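Local coordinates for putative polyketide cyclase (Acidithiobacillus ferrooxidans, PDB 3F9S), which is a putative polyketide cyclase of the SnoaL-like family, so it probably closes a ring in a polyketide-like substrate, though its true substrate is not established, at residues 18-23 and 58-63; 27-32 and 51-56; 39-44 and 124-129; 65-70 and 88-93. One frame throughout, in Å; residues are numbered along the deposited sequence.

Contact 1. Residues 18-23 and 58-63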
loop_
_atom_site.group_PDB
_atom_site.type_symbol
_atom_site.label_atom_id
_atom_site.label_comp_id
_atom_site.label_asym_id
_atom_site.label_seq_id
_atom_site.Cartn_x
_atom_site.Cartn_y
_atom_site.Cartn_z
ATOM N N GLU A 18 0.242 20.125 -5.175
ATOM C CA GLU A 18 0.439 20.838 -6.439
ATOM C C GLU A 18 0.364 19.980 -7.677
ATOM O O GLU A 18 -0.366 20.296 -8.621
ATOM C CB GLU A 18 1.771 21.580 -6.424
ATOM C CG GLU A 18 1.813 22.704 -5.436
ATOM C CD GLU A 18 3.141 23.438 -5.400
ATOM O OE1 GLU A 18 4.139 22.977 -5.995
ATOM O OE2 GLU A 18 3.179 24.499 -4.740
ATOM N N VAL A 19 1.139 18.908 -7.676
ATOM C CA VAL A 19 1.211 18.056 -8.855
ATOM C C VAL A 19 0.006 17.134 -8.976
ATOM O O VAL A 19 -0.656 17.126 -10.007
ATOM C CB VAL A 19 2.497 17.220 -8.878
ATOM C CG1 VAL A 19 2.501 16.242 -10.073
ATOM C CG2 VAL A 19 3.711 18.135 -8.912
ATOM N N TRP A 20 -0.292 16.407 -7.909
ATOM C CA TRP A 20 -1.268 15.327 -7.980
ATOM C C TRP A 20 -2.694 15.683 -7.707
ATOM O O TRP A 20 -3.584 15.088 -8.312
ATOM C CB TRP A 20 -0.807 14.169 -7.103
ATOM C CG TRP A 20 0.327 13.524 -7.774
ATOM C CD1 TRP A 20 1.642 13.753 -7.550
ATOM C CD2 TRP A 20 0.246 12.651 -8.908
ATOM N NE1 TRP A 20 2.395 13.029 -8.436
ATOM C CE2 TRP A 20 1.565 12.344 -9.285
ATOM C CE3 TRP A 20 -0.817 12.071 -9.617
ATOM C CZ2 TRP A 20 1.862 11.472 -10.341
ATOM C CZ3 TRP A 20 -0.529 11.229 -10.683
ATOM C CH2 TRP A 20 0.807 10.936 -11.033
ATOM N N SER A 21 -2.918 16.581 -6.758
ATOM C CA SER A 21 -4.271 17.004 -6.441
ATOM C C SER A 21 -4.711 18.170 -7.307
ATOM O O SER A 21 -5.879 18.222 -7.667
ATOM C CB SER A 21 -4.418 17.347 -4.964
ATOM O OG SER A 21 -4.165 16.206 -4.161
ATOM N N GLU A 22 -3.800 19.085 -7.648
ATOM C CA GLU A 22 -4.133 20.284 -8.428
ATOM C C GLU A 22 -3.744 20.204 -9.891
ATOM O O GLU A 22 -4.182 21.041 -10.671
ATOM C CB GLU A 22 -3.519 21.516 -7.785
ATOM C CG GLU A 22 -4.096 21.817 -6.407
ATOM C CD GLU A 22 -3.293 22.825 -5.617
ATOM O OE1 GLU A 22 -2.301 23.396 -6.120
ATOM O OE2 GLU A 22 -3.663 23.044 -4.451
ATOM N N GLY A 23 -2.960 19.205 -10.273
ATOM C CA GLY A 23 -2.576 19.021 -11.665
ATOM C C GLY A 23 -1.605 20.044 -12.201
ATOM O O GLY A 23 -1.590 20.292 -13.412
ATOM N N GLU A 58 4.894 13.239 -18.107
ATOM C CA GLU A 58 3.999 12.529 -19.020
ATOM C C GLU A 58 3.146 11.537 -18.259
ATOM O O GLU A 58 1.949 11.445 -18.506
ATOM C CB GLU A 58 4.749 11.832 -20.159
ATOM C CG GLU A 58 5.429 12.788 -21.109
ATOM C CD GLU A 58 4.511 13.777 -21.784
ATOM O OE1 GLU A 58 3.334 13.451 -22.044
ATOM O OE2 GLU A 58 4.999 14.878 -22.096
ATOM N N ARG A 59 3.739 10.851 -17.290
ATOM C CA ARG A 59 2.980 9.914 -16.488
ATOM C C ARG A 59 1.929 10.653 -15.674
ATOM O O ARG A 59 0.798 10.189 -15.578
ATOM C CB ARG A 59 3.903 9.088 -15.627
ATOM C CG ARG A 59 3.216 8.273 -14.577
ATOM C CD ARG A 59 4.216 7.410 -13.928
ATOM N NE ARG A 59 3.587 6.635 -12.864
ATOM C CZ ARG A 59 3.279 7.112 -11.665
ATOM N NH1 ARG A 59 3.539 8.362 -11.313
ATOM N NH2 ARG A 59 2.714 6.307 -10.777
ATOM N N VAL A 60 2.295 11.795 -15.103
ATOM C CA VAL A 60 1.309 12.590 -14.361
ATOM C C VAL A 60 0.153 12.960 -15.274
ATOM O O VAL A 60 -1.006 12.788 -14.900
ATOM C CB VAL A 60 1.873 13.871 -13.758
ATOM C CG1 VAL A 60 0.764 14.555 -12.903
ATOM C CG2 VAL A 60 3.080 13.572 -12.898
ATOM N N LYS A 61 0.471 13.409 -16.482
ATOM C CA LYS A 61 -0.559 13.807 -17.439
ATOM C C LYS A 61 -1.531 12.665 -17.728
ATOM O O LYS A 61 -2.736 12.891 -17.784
ATOM C CB LYS A 61 0.040 14.320 -18.740
ATOM C CG LYS A 61 0.827 15.627 -18.625
ATOM C CD LYS A 61 1.475 15.941 -19.978
ATOM C CE LYS A 61 2.637 16.899 -19.859
ATOM N NZ LYS A 61 3.257 17.128 -21.207
ATOM N N THR A 62 -1.001 11.453 -17.898
ATOM C CA THR A 62 -1.841 10.283 -18.188
ATOM C C THR A 62 -2.731 9.919 -17.016
ATOM O O THR A 62 -3.931 9.746 -17.183
ATOM C CB THR A 62 -0.987 9.083 -18.572
ATOM O OG1 THR A 62 -0.499 9.343 -19.876
ATOM C CG2 THR A 62 -1.788 7.796 -18.648
ATOM N N LEU A 63 -2.124 9.816 -15.845
ATOM C CA LEU A 63 -2.869 9.472 -14.643
ATOM C C LEU A 63 -3.864 10.563 -14.264
ATOM O O LEU A 63 -4.997 10.263 -13.885
ATOM C CB LEU A 63 -1.920 9.166 -13.495
ATOM C CG LEU A 63 -1.222 7.807 -13.488
ATOM C CD1 LEU A 63 -0.576 7.395 -14.792
ATOM C CD2 LEU A 63 -0.185 7.805 -12.364
#
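Trp20 of helix 8-21 reaches across to helix 53-66 and lays the benzene half of its indole against Val60. CG1 of Val60 stands over one face, 4.0 Å from the centroid of the six-membered ring and 8° off the normal, a CH-pi contact. On the same face lies CG1 of Val19, toward the rim and 3.7 Å from CG1 of Val60; both valines hold CG1 anti to the backbone N, and the two side chains meet at about a right angle. The far corner of the ring belongs to Leu63, whose CD2 comes within 3.5 Å of CH2 of Trp20, while its CB sits at the ring edge in the plane. Arg59 passes the neighbouring rim atoms, NH1 lying 3.7 Å from CZ2 of Trp20 and the guanidinium turned 65° against the indole; its NH2 forms salt bridges with Asp41 and Asp44. The indole NE1 bonds to the hydroxyl of Tyr56. An alanine at Trp20 would probably open a gap between the two helices and leave that hydroxyl without its indole donor. This is helix-to-helix packing of the NTF2-like fold, whose helices and curved sheet form a cone-shaped pocket; a glycerol bonded to Arg59 NH1 is consistent with one.

Contact 2. Residues 27-32 and 51-56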
loop_
_atom_site.group_PDB
_atom_site.type_symbol
_atom_site.label_atom_id
_atom_site.label_comp_id
_atom_site.label_asym_id
_atom_site.label_seq_id
_atom_site.Cartn_x
_atom_site.Cartn_y
_atom_site.Cartn_z
ATOM N N ALA A 27 5.019 21.859 -11.911
ATOM C CA ALA A 27 5.572 21.915 -10.552
ATOM C C ALA A 27 6.445 20.700 -10.243
ATOM O O ALA A 27 7.249 20.760 -9.315
ATOM C CB ALA A 27 4.482 22.054 -9.505
ATOM N N SER A 28 6.278 19.603 -10.990
ATOM C CA SER A 28 7.179 18.438 -10.912
ATOM C C SER A 28 8.646 18.827 -11.006
ATOM O O SER A 28 9.485 18.191 -10.397
ATOM C CB SER A 28 6.884 17.452 -12.034
ATOM O OG SER A 28 5.529 17.040 -11.975
ATOM N N ASP A 29 8.950 19.863 -11.787
ATOM C CA ASP A 29 10.309 20.390 -11.887
ATOM C C ASP A 29 10.949 20.739 -10.544
ATOM O O ASP A 29 12.157 20.668 -10.429
ATOM C CB ASP A 29 10.357 21.633 -12.768
ATOM C CG ASP A 29 10.035 21.351 -14.222
ATOM O OD1 ASP A 29 9.899 20.182 -14.623
ATOM O OD2 ASP A 29 9.906 22.336 -14.972
ATOM N N LYS A 30 10.151 21.155 -9.568
ATOM C CA LYS A 30 10.641 21.522 -8.247
ATOM C C LYS A 30 10.889 20.327 -7.346
ATOM O O LYS A 30 11.628 20.451 -6.371
ATOM C CB LYS A 30 9.622 22.399 -7.526
ATOM C CG LYS A 30 9.246 23.674 -8.233
ATOM C CD LYS A 30 8.298 24.533 -7.394
ATOM C CE LYS A 30 6.909 23.921 -7.266
ATOM N NZ LYS A 30 5.958 24.835 -6.570
ATOM N N TYR A 31 10.260 19.190 -7.648
ATOM C CA TYR A 31 10.264 18.036 -6.748
ATOM C C TYR A 31 10.932 16.764 -7.211
ATOM O O TYR A 31 11.274 15.940 -6.376
ATOM C CB TYR A 31 8.810 17.645 -6.499
ATOM C CG TYR A 31 7.986 18.749 -5.926
ATOM C CD1 TYR A 31 8.248 19.220 -4.650
ATOM C CD2 TYR A 31 6.956 19.340 -6.663
ATOM C CE1 TYR A 31 7.496 20.241 -4.101
ATOM C CE2 TYR A 31 6.193 20.372 -6.126
ATOM C CZ TYR A 31 6.462 20.793 -4.825
ATOM O OH TYR A 31 5.739 21.793 -4.242
ATOM N N ILE A 32 11.023 16.562 -8.520
ATOM C CA ILE A 32 11.526 15.313 -9.052
ATOM C C ILE A 32 13.002 15.397 -9.331
ATOM O O ILE A 32 13.486 16.364 -9.886
ATOM C CB ILE A 32 10.733 14.865 -10.287
ATOM C CG1 ILE A 32 9.235 14.833 -9.966
ATOM C CG2 ILE A 32 11.171 13.485 -10.748
ATOM C CD1 ILE A 32 8.823 14.028 -8.722
ATOM N N LEU A 51 12.480 7.098 -15.110
ATOM C CA LEU A 51 11.985 8.251 -15.852
ATOM C C LEU A 51 12.853 9.475 -15.630
ATOM O O LEU A 51 13.459 9.633 -14.578
ATOM C CB LEU A 51 10.591 8.590 -15.328
ATOM C CG LEU A 51 9.545 7.467 -15.451
ATOM C CD1 LEU A 51 8.248 7.945 -14.829
ATOM C CD2 LEU A 51 9.360 7.089 -16.913
ATOM N N ASP A 52 12.910 10.350 -16.623
ATOM C CA ASP A 52 13.493 11.661 -16.391
ATOM C C ASP A 52 12.307 12.539 -15.990
ATOM O O ASP A 52 11.164 12.076 -16.026
ATOM C CB ASP A 52 14.289 12.195 -17.586
ATOM C CG ASP A 52 13.532 12.202 -18.876
ATOM O OD1 ASP A 52 12.300 12.021 -18.884
ATOM O OD2 ASP A 52 14.200 12.387 -19.907
ATOM N N VAL A 53 12.542 13.802 -15.665
ATOM C CA VAL A 53 11.435 14.689 -15.256
ATOM C C VAL A 53 10.354 14.805 -16.336
ATOM O O VAL A 53 9.160 14.773 -16.025
ATOM C CB VAL A 53 11.934 16.064 -14.761
ATOM C CG1 VAL A 53 10.794 17.032 -14.516
ATOM C CG2 VAL A 53 12.719 15.899 -13.460
ATOM N N ALA A 54 10.764 14.879 -17.601
ATOM C CA ALA A 54 9.825 14.932 -18.722
ATOM C C ALA A 54 8.924 13.703 -18.721
ATOM O O ALA A 54 7.720 13.842 -18.800
ATOM C CB ALA A 54 10.569 15.028 -20.042
ATOM N N GLY A 55 9.527 12.519 -18.588
ATOM C CA GLY A 55 8.821 11.236 -18.535
ATOM C C GLY A 55 7.896 11.179 -17.339
ATOM O O GLY A 55 6.767 10.722 -17.464
ATOM N N TYR A 56 8.383 11.654 -16.198
ATOM C CA TYR A 56 7.565 11.765 -14.991
ATOM C C TYR A 56 6.308 12.600 -15.266
ATOM O O TYR A 56 5.189 12.195 -14.924
ATOM C CB TYR A 56 8.363 12.403 -13.858
ATOM C CG TYR A 56 7.580 12.445 -12.599
ATOM C CD1 TYR A 56 6.729 13.519 -12.329
ATOM C CD2 TYR A 56 7.592 11.374 -11.723
ATOM C CE1 TYR A 56 5.974 13.549 -11.221
ATOM C CE2 TYR A 56 6.816 11.400 -10.589
ATOM C CZ TYR A 56 6.020 12.486 -10.354
ATOM O OH TYR A 56 5.270 12.493 -9.236
#
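Ile32 and Tyr56 meet because their first torsions aim them at one another: CG1 of Ile32 lies anti to its carbonyl carbon (chi1 -53°), whereas CG of Tyr56 lies anti to its backbone N (chi1 -176°). With chi2 at -87° the phenol ring turns a face to the isoleucine. The contact joins the short helix 28-31 and the strand residue after it to the first turn of helix 53-66, within the alpha+beta fold of the NTF2 clan. CG1 of Ile32 sits over the centre of the Tyr56 ring, 3.7 Å from the centroid, as a CH-pi contact, and CD1 of Ile32 carries on over the same ring to lie 3.6 Å from CZ of that tyrosine. The two side chains cross at about a right angle. At the edge of the ring, near its plane, OG of Ser28 approaches CE1 of Tyr56 to 3.6 Å; that hydroxyl has its hydrogen-bond partner in the carbonyl of Ile25. Val53 fills in beside them, its CG2 packing 3.9 Å from CB of Ile32. Its other methyl, CG1, touches OD1 of Asp29, a carboxylate paired with Lys57. The helix start that carries Val53 and Tyr56 is capped by Asp52 at the N-cap position: Gly55 N donates to Asp52 OD1 over 2.8 Å, meeting the oxygen nearly in line with its C-O bond.

Contact 3. Residues 39-44 and 124-129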
loop_
_atom_site.group_PDB
_atom_site.type_symbol
_atom_site.label_atom_id
_atom_site.label_comp_id
_atom_site.label_asym_id
_atom_site.label_seq_id
_atom_site.Cartn_x
_atom_site.Cartn_y
_atom_site.Cartn_z
ATOM N N LEU A 39 9.489 2.104 -8.689
ATOM C CA LEU A 39 10.053 0.870 -8.160
ATOM C C LEU A 39 9.004 -0.222 -8.090
ATOM O O LEU A 39 9.287 -1.356 -8.376
ATOM C CB LEU A 39 10.625 1.096 -6.773
ATOM C CG LEU A 39 11.782 2.089 -6.710
ATOM C CD1 LEU A 39 11.957 2.579 -5.260
ATOM C CD2 LEU A 39 13.038 1.410 -7.246
ATOM N N HIS A 40 7.806 0.146 -7.687
ATOM C CA HIS A 40 6.726 -0.804 -7.582
ATOM C C HIS A 40 5.447 -0.005 -7.595
ATOM O O HIS A 40 5.321 0.979 -6.875
ATOM C CB HIS A 40 6.875 -1.561 -6.271
ATOM C CG HIS A 40 5.839 -2.609 -6.061
ATOM N ND1 HIS A 40 5.916 -3.855 -6.635
ATOM C CD2 HIS A 40 4.724 -2.607 -5.295
ATOM C CE1 HIS A 40 4.877 -4.576 -6.242
ATOM N NE2 HIS A 40 4.120 -3.829 -5.458
ATOM N N ASP A 41 4.481 -0.451 -8.384
ATOM C CA ASP A 41 3.237 0.276 -8.531
ATOM C C ASP A 41 2.337 -0.590 -9.394
ATOM O O ASP A 41 2.268 -0.396 -10.619
ATOM C CB ASP A 41 3.482 1.634 -9.195
ATOM C CG ASP A 41 2.357 2.616 -8.958
ATOM O OD1 ASP A 41 1.233 2.241 -8.552
ATOM O OD2 ASP A 41 2.632 3.789 -9.260
ATOM N N PRO A 42 1.701 -1.590 -8.768
ATOM C CA PRO A 42 0.894 -2.566 -9.475
ATOM C C PRO A 42 0.000 -1.996 -10.549
ATOM O O PRO A 42 -0.786 -1.090 -10.283
ATOM C CB PRO A 42 0.099 -3.214 -8.364
ATOM C CG PRO A 42 1.109 -3.246 -7.250
ATOM C CD PRO A 42 1.731 -1.898 -7.325
ATOM N N GLY A 43 0.182 -2.501 -11.762
ATOM C CA GLY A 43 -0.596 -2.078 -12.913
ATOM C C GLY A 43 -0.180 -0.781 -13.561
ATOM O O GLY A 43 -0.726 -0.422 -14.620
ATOM N N ASP A 44 0.813 -0.092 -12.986
ATOM C CA ASP A 44 1.232 1.179 -13.528
ATOM C C ASP A 44 1.990 0.883 -14.812
ATOM O O ASP A 44 2.892 0.042 -14.809
ATOM C CB ASP A 44 2.122 1.956 -12.569
ATOM C CG ASP A 44 2.285 3.373 -12.996
ATOM O OD1 ASP A 44 3.208 3.596 -13.780
ATOM O OD2 ASP A 44 1.436 4.223 -12.644
ATOM N N THR A 124 13.213 10.491 -5.926
ATOM C CA THR A 124 13.931 9.593 -6.826
ATOM C C THR A 124 13.130 8.383 -7.249
ATOM O O THR A 124 13.570 7.615 -8.105
ATOM C CB THR A 124 15.223 9.108 -6.198
ATOM O OG1 THR A 124 14.909 8.320 -5.047
ATOM C CG2 THR A 124 16.109 10.298 -5.848
ATOM N N GLY A 125 11.992 8.154 -6.611
ATOM C CA GLY A 125 11.158 7.046 -7.004
ATOM C C GLY A 125 10.090 6.793 -6.000
ATOM O O GLY A 125 10.042 7.465 -4.978
ATOM N N HIS A 126 9.234 5.830 -6.312
ATOM C CA HIS A 126 8.212 5.415 -5.362
ATOM C C HIS A 126 7.932 3.917 -5.400
ATOM O O HIS A 126 8.194 3.255 -6.387
ATOM C CB HIS A 126 6.921 6.213 -5.501
ATOM C CG HIS A 126 6.125 5.877 -6.722
ATOM N ND1 HIS A 126 6.154 6.644 -7.864
ATOM C CD2 HIS A 126 5.251 4.870 -6.967
ATOM C CE1 HIS A 126 5.337 6.121 -8.759
ATOM N NE2 HIS A 126 4.793 5.035 -8.247
ATOM N N TRP A 127 7.440 3.416 -4.275
ATOM C CA TRP A 127 7.013 2.045 -4.105
ATOM C C TRP A 127 5.599 2.238 -3.591
ATOM O O TRP A 127 5.398 2.754 -2.496
ATOM C CB TRP A 127 7.899 1.370 -3.087
ATOM C CG TRP A 127 7.822 -0.077 -3.109
ATOM C CD1 TRP A 127 8.744 -0.923 -3.631
ATOM C CD2 TRP A 127 6.802 -0.883 -2.539
ATOM N NE1 TRP A 127 8.348 -2.217 -3.434
ATOM C CE2 TRP A 127 7.158 -2.224 -2.764
ATOM C CE3 TRP A 127 5.620 -0.612 -1.839
ATOM C CZ2 TRP A 127 6.373 -3.291 -2.329
ATOM C CZ3 TRP A 127 4.836 -1.680 -1.420
ATOM C CH2 TRP A 127 5.213 -3.000 -1.676
ATOM N N GLN A 128 4.614 1.838 -4.381
ATOM C CA GLN A 128 3.242 2.153 -4.075
ATOM C C GLN A 128 2.293 0.983 -4.176
ATOM O O GLN A 128 2.497 0.076 -4.963
ATOM C CB GLN A 128 2.798 3.222 -5.060
ATOM C CG GLN A 128 1.352 3.609 -5.034
ATOM C CD GLN A 128 1.178 4.899 -5.748
ATOM O OE1 GLN A 128 1.413 5.931 -5.154
ATOM N NE2 GLN A 128 0.856 4.855 -7.036
ATOM N N ILE A 129 1.285 1.007 -3.321
ATOM C CA ILE A 129 0.176 0.059 -3.440
ATOM C C ILE A 129 -1.052 0.935 -3.275
ATOM O O ILE A 129 -1.080 1.794 -2.411
ATOM C CB ILE A 129 0.185 -1.026 -2.344
ATOM C CG1 ILE A 129 1.536 -1.706 -2.246
ATOM C CG2 ILE A 129 -0.959 -2.042 -2.601
ATOM C CD1 ILE A 129 1.886 -2.593 -3.383
#
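His40 runs alongside Trp127 from CB outward. Its CB sits over the five-membered ring of the indole, 3.3 Å from that centroid in a CH-pi contact, and CG of His40 lies 3.6 Å from CE2 of Trp127. The imidazole then forms an offset stack on the six-membered ring, planes 19° apart, CD2 meeting CE2 and CZ2 of the tryptophan. At the tip, NE2 of His40 lies 3.3 Å from CD1 of Ile129, at the ring edge, and bonds to Ser111 of the second subunit. An alanine at Trp127 would probably strip the imidazole of its stacking partner and leave it freer to turn. Behind these rings the backbones pair as parallel strands, 36-40 and 122-130, in the curved mixed sheet of the NTF2-like fold: Gln128 N donates to His40 O over 2.7 Å, and Leu39 N to His126 O. Past the first strand, Asp41 receives two side chains of the second. NE2 of His126 donates to OD2 of Asp41 over 2.7 Å, the carboxylate and imidazole planes 80° apart, and NE2 of Gln128 to the aspartate OD1 over 3.0 Å. Both donors stand above the carboxylate plane; His126 ND1 bonds to the Tyr36 hydroxyl, Gln128 OE1 to Thr114 OG1.

Contact 4. Residues 65-70 and 88-93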
loop_
_atom_site.group_PDB
_atom_site.type_symbol
_atom_site.label_atom_id
_atom_site.label_comp_id
_atom_site.label_asym_id
_atom_site.label_seq_id
_atom_site.Cartn_x
_atom_site.Cartn_y
_atom_site.Cartn_z
ATOM N N ALA A 65 -5.306 12.729 -16.320
ATOM C CA ALA A 65 -6.359 12.717 -17.329
ATOM C C ALA A 65 -7.481 11.710 -17.075
ATOM O O ALA A 65 -8.618 11.968 -17.434
ATOM C CB ALA A 65 -5.772 12.484 -18.719
ATOM N N ALA A 66 -7.158 10.569 -16.478
ATOM C CA ALA A 66 -8.154 9.544 -16.139
ATOM C C ALA A 66 -9.210 10.052 -15.144
ATOM O O ALA A 66 -10.394 9.745 -15.273
ATOM C CB ALA A 66 -7.454 8.310 -15.567
ATOM N N PHE A 67 -8.757 10.821 -14.159
ATOM C CA PHE A 67 -9.591 11.398 -13.108
ATOM C C PHE A 67 -9.067 12.802 -12.872
ATOM O O PHE A 67 -8.311 13.016 -11.919
ATOM C CB PHE A 67 -9.453 10.544 -11.861
ATOM C CG PHE A 67 -9.980 9.164 -12.027
ATOM C CD1 PHE A 67 -11.333 8.905 -11.865
ATOM C CD2 PHE A 67 -9.126 8.109 -12.351
ATOM C CE1 PHE A 67 -11.844 7.613 -12.016
ATOM C CE2 PHE A 67 -9.622 6.810 -12.502
ATOM C CZ PHE A 67 -10.980 6.563 -12.324
ATOM N N PRO A 68 -9.451 13.756 -13.748
ATOM C CA PRO A 68 -8.890 15.106 -13.696
ATOM C C PRO A 68 -9.125 15.931 -12.443
ATOM O O PRO A 68 -8.316 16.814 -12.175
ATOM C CB PRO A 68 -9.447 15.781 -14.948
ATOM C CG PRO A 68 -10.635 15.014 -15.327
ATOM C CD PRO A 68 -10.422 13.614 -14.847
ATOM N N ASP A 69 -10.169 15.632 -11.674
ATOM C CA ASP A 69 -10.414 16.355 -10.419
ATOM C C ASP A 69 -9.946 15.561 -9.206
ATOM O O ASP A 69 -10.332 15.886 -8.080
ATOM C CB ASP A 69 -11.889 16.735 -10.291
ATOM C CG ASP A 69 -12.794 15.566 -9.966
ATOM O OD1 ASP A 69 -12.360 14.388 -9.952
ATOM O OD2 ASP A 69 -13.965 15.855 -9.679
ATOM N N GLN A 70 -9.118 14.535 -9.419
ATOM C CA GLN A 70 -8.656 13.702 -8.325
ATOM C C GLN A 70 -7.934 14.505 -7.263
ATOM O O GLN A 70 -7.243 15.473 -7.570
ATOM C CB GLN A 70 -7.755 12.564 -8.807
ATOM C CG GLN A 70 -6.414 12.969 -9.372
ATOM C CD GLN A 70 -5.699 11.798 -9.998
ATOM O OE1 GLN A 70 -4.917 11.131 -9.334
ATOM N NE2 GLN A 70 -6.019 11.496 -11.243
ATOM N N TRP A 88 -2.593 7.611 2.139
ATOM C CA TRP A 88 -3.527 8.575 1.621
ATOM C C TRP A 88 -4.843 7.972 1.209
ATOM O O TRP A 88 -4.947 6.769 0.970
ATOM C CB TRP A 88 -2.925 9.301 0.419
ATOM C CG TRP A 88 -2.236 8.412 -0.571
ATOM C CD1 TRP A 88 -0.948 8.101 -0.576
ATOM C CD2 TRP A 88 -2.818 7.756 -1.698
ATOM N NE1 TRP A 88 -0.640 7.266 -1.614
ATOM C CE2 TRP A 88 -1.778 7.029 -2.334
ATOM C CE3 TRP A 88 -4.107 7.681 -2.213
ATOM C CZ2 TRP A 88 -1.978 6.287 -3.484
ATOM C CZ3 TRP A 88 -4.330 6.923 -3.363
ATOM C CH2 TRP A 88 -3.261 6.225 -3.984
ATOM N N LEU A 89 -5.836 8.849 1.206
ATOM C CA LEU A 89 -7.144 8.595 0.670
ATOM C C LEU A 89 -7.153 9.429 -0.588
ATOM O O LEU A 89 -6.345 10.344 -0.775
ATOM C CB LEU A 89 -8.217 9.062 1.628
ATOM C CG LEU A 89 -8.127 8.375 2.982
ATOM C CD1 LEU A 89 -9.225 8.926 3.861
ATOM C CD2 LEU A 89 -8.179 6.860 2.936
ATOM N N TRP A 90 -8.103 9.114 -1.446
ATOM C CA TRP A 90 -8.176 9.721 -2.744
ATOM C C TRP A 90 -9.608 9.746 -3.151
ATOM O O TRP A 90 -10.366 8.824 -2.831
ATOM C CB TRP A 90 -7.390 8.811 -3.653
ATOM C CG TRP A 90 -7.304 9.147 -5.067
ATOM C CD1 TRP A 90 -6.322 9.859 -5.649
ATOM C CD2 TRP A 90 -8.171 8.710 -6.112
ATOM N NE1 TRP A 90 -6.503 9.905 -6.992
ATOM C CE2 TRP A 90 -7.636 9.205 -7.314
ATOM C CE3 TRP A 90 -9.326 7.916 -6.157
ATOM C CZ2 TRP A 90 -8.223 8.953 -8.542
ATOM C CZ3 TRP A 90 -9.916 7.670 -7.374
ATOM C CH2 TRP A 90 -9.380 8.201 -8.554
ATOM N N THR A 91 -9.996 10.838 -3.791
ATOM C CA THR A 91 -11.336 10.986 -4.275
ATOM C C THR A 91 -11.223 11.588 -5.653
ATOM O O THR A 91 -10.306 12.355 -5.915
ATOM C CB THR A 91 -12.157 11.915 -3.369
ATOM O OG1 THR A 91 -11.542 13.204 -3.332
ATOM C CG2 THR A 91 -12.224 11.344 -1.946
ATOM N N ALA A 92 -12.136 11.196 -6.518
ATOM C CA ALA A 92 -12.207 11.722 -7.879
ATOM C C ALA A 92 -13.605 11.446 -8.373
ATOM O O ALA A 92 -14.270 10.545 -7.874
ATOM C CB ALA A 92 -11.194 11.034 -8.746
ATOM N N THR A 93 -14.057 12.269 -9.306
ATOM C CA THR A 93 -15.362 12.126 -9.930
ATOM C C THR A 93 -15.136 11.246 -11.141
ATOM O O THR A 93 -14.142 11.428 -11.850
ATOM C CB THR A 93 -15.892 13.485 -10.419
ATOM O OG1 THR A 93 -15.882 14.407 -9.328
ATOM C CG2 THR A 93 -17.295 13.358 -10.945
HETATM O O HOH W 1 -12.927 9.787 -14.475
HETATM O O HOH W 2 -11.712 14.985 -5.930
HETATM O O HOH W 3 -12.183 13.067 -12.069
#
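Phe67 takes the edge of Trp90 on one face of its ring: CH2 of the indole stands 3.6 Å above the phenyl plane, toward the rim, planes 83° apart in a T-shaped pair. Near the plane at the phenyl edge is Thr93 O. The indole meets a second group with its edge, since NE1 of Trp90 donates to OE1 of Gln70 over 3.1 Å. That oxygen lies in the indole plane, but the donor stands above the carbonyl plane of the amide, turned 87° against the ring. The other end of the amide is held too: NE2 of Gln70 donates to Phe67 O over 2.8 Å, and Gln70 N reaches the same oxygen from its opposite face, within a type I turn. CB of Phe67 packs 3.6 Å from CB of Ala92. Asp69 holds CG between its backbone N and carbonyl carbon (chi1 74°), and its carboxylate meets the strand end, where Thr93 N donates to the syn lone pair of Asp69 OD1 over 2.8 Å. The turn carries the chain from helix 53-66 into strand 71-80, outermost in this chain's sheet, and ties it to the end of strand 83-93, while Phe72 meets Trp90 edge-to-face.

In the fold
From the N terminus, helix 8-21 comes first, and contact 1 closes the loop that brings helix 53-66 back against it. Contact 2 is nested inside that loop, tying helix 28-31 to the start of the same helix 53-66. Contact 3 begins within the loop too, but its second strand arrives much later, so it crosses contacts 1 and 2 along the chain. Its long loop contains contact 4, which opens after contact 1 has closed and joins the end of helix 53-66 to strand 83-93. Arg59 links contact 1 directly to contact 3 through Asp41 and Asp44. Contacts 3 and 4 reach one sheet, and both touch the second subunit.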